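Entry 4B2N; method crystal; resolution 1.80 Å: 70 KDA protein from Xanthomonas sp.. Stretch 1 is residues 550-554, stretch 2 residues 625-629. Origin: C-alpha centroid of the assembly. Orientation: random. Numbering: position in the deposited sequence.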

# COMPACT_ATOMS: atom_id res chain seq x y z
N ASN A 550 12.40 -2.19 23.36
CA ASN A 550 11.10 -1.92 22.67
C ASN A 550 10.50 -0.55 22.87
O ASN A 550 9.29 -0.41 23.01
CB ASN A 550 10.10 -3.01 23.01
CG ASN A 550 10.64 -4.39 22.59
OD1 ASN A 550 11.32 -4.47 21.59
ND2 ASN A 550 10.36 -5.41 23.33
N ALA A 551 11.31 0.49 22.81
CA ALA A 551 10.71 1.77 22.55
C ALA A 551 10.08 1.75 21.16
O ALA A 551 10.61 1.11 20.27
CB ALA A 551 11.80 2.84 22.56
N GLY A 552 9.01 2.48 20.94
CA GLY A 552 8.29 2.40 19.71
C GLY A 552 8.18 3.82 19.23
O GLY A 552 8.74 4.79 19.85
N TYR A 553 7.49 3.97 18.12
CA TYR A 553 7.21 5.34 17.62
C TYR A 553 5.95 5.78 18.37
O TYR A 553 4.93 5.04 18.42
CB TYR A 553 6.88 5.37 16.12
CG TYR A 553 8.06 5.32 15.16
CD1 TYR A 553 9.42 5.31 15.62
CD2 TYR A 553 7.83 5.30 13.79
CE1 TYR A 553 10.46 5.24 14.73
CE2 TYR A 553 8.89 5.22 12.89
CZ TYR A 553 10.19 5.21 13.37
OH TYR A 553 11.21 5.23 12.47
N ASP A 554 5.97 6.99 18.95
CA ASP A 554 4.83 7.45 19.63
C ASP A 554 3.81 7.93 18.60
O ASP A 554 4.15 8.64 17.64
CB ASP A 554 5.21 8.67 20.50
CG ASP A 554 4.03 9.20 21.25
OD1 ASP A 554 3.81 8.71 22.31
OD2 ASP A 554 3.31 10.13 20.80
N SER A 625 18.89 2.06 14.40
CA SER A 625 18.94 2.72 13.10
C SER A 625 17.61 2.62 12.34
O SER A 625 17.22 3.55 11.68
CB SER A 625 20.05 2.06 12.31
OG SER A 625 21.31 2.23 13.00
N ARG A 626 16.92 1.49 12.42
CA ARG A 626 15.59 1.31 11.75
C ARG A 626 14.53 2.33 12.24
O ARG A 626 13.55 2.62 11.55
CB ARG A 626 15.01 -0.10 12.01
CG ARG A 626 15.89 -1.23 11.52
CD ARG A 626 15.14 -2.60 11.76
NE ARG A 626 15.67 -3.25 10.65
CZ ARG A 626 15.12 -3.64 9.54
NH1 ARG A 626 13.79 -3.85 9.33
NH2 ARG A 626 16.06 -3.99 8.69
N MET A 627 14.74 2.85 13.45
CA MET A 627 13.91 3.89 14.09
C MET A 627 14.23 5.32 13.70
O MET A 627 13.77 6.26 14.37
CB MET A 627 13.94 3.71 15.62
CG MET A 627 13.21 2.41 15.89
SD MET A 627 12.89 2.02 17.58
CE MET A 627 11.69 3.19 17.99
N VAL A 628 15.04 5.48 12.66
CA VAL A 628 15.30 6.82 12.13
C VAL A 628 15.16 6.73 10.61
O VAL A 628 15.62 5.76 9.99
CB VAL A 628 16.72 7.36 12.41
CG1 VAL A 628 16.90 8.70 11.78
CG2 VAL A 628 16.94 7.48 13.92
N TYR A 629 14.49 7.69 9.99
CA TYR A 629 14.40 7.61 8.54
C TYR A 629 15.72 8.11 7.93
O TYR A 629 16.13 9.25 8.18
CB TYR A 629 13.26 8.43 7.96
CG TYR A 629 13.13 8.13 6.46
CD1 TYR A 629 12.36 7.04 6.00
CD2 TYR A 629 13.81 8.90 5.51
CE1 TYR A 629 12.26 6.76 4.65
CE2 TYR A 629 13.71 8.62 4.15
CZ TYR A 629 12.93 7.57 3.73
OH TYR A 629 12.85 7.28 2.38
O HOH W 1 11.99 8.22 13.25

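This is a small, mainly van der Waals contact in which the side chain of Met627, just past the end of a helix, packs against an irregular segment at Ala551, Gly552 and Tyr553, with one water linking the two stretches at its polar margin. The two stretches bury 201 Å² between them, both sides summed, and the areas are unevenly distributed: Met627 contributes 89 Å² and Tyr553 66 Å², whereas Ala551 adds 25 Å² and the remaining residues little or nothing.

The backbones stay well apart. Their nearest approach by CA atoms is 7.7 Å, between Tyr553 CA and Met627 CA, and the closest contacts all involve a side-chain atom of Met627 or Tyr553. For both residues the CA-to-CB bond points sideways to the other stretch, yet the end of each side chain comes nearer to it. Met627 does this with chi1 m, chi2 t and chi3 p, a conformation that carries its terminal methyl to the backbone of the other stretch. Met627 CE lies 3.3 Å from Ala551 O and 3.8 Å from Gly552 C. The first of these is a close approach of a methyl group to a carbonyl oxygen; the second places the same methyl against the following residue, where a CB built on the glycine would point away, 5.3 Å from Met627 CE.

Tyr553 supplies the other half of the packing. Its chi1 is m, at -80°, and the end of its side chain comes close to the main chain of Met627. Tyr553 CE1 is 3.9 Å from Met627 CB, an apolar contact between the ring and the root of the methionine side chain. Farther out, Tyr553 OH sits 3.3 Å from Met627 C and 3.6 Å from Arg626 O, so the hydroxyl reaches the backbone where the chain leaves the helix. Met627 is the first residue there to depart from helical phi/psi, and a backbone hydrogen bond from Val628 N to Ser625 O, at 3.1 Å, spans this point.

Met627 O lies at the edge of the tyrosine ring, near its plane, 3.4 Å from Tyr553 OH; the geometry leaves open whether that pair is hydrogen-bonded. A water-mediated link is better supported. Water 1 donates a hydrogen bond to Met627 O at 2.9 Å (water O to Met627 O) and makes a weak one with Tyr553 OH at 3.2 Å (water O to Tyr553 OH).

Arg626 takes little part through its side chain, whose end leads away and whose guanidinium nitrogens are hydrogen-bonded elsewhere in the structure.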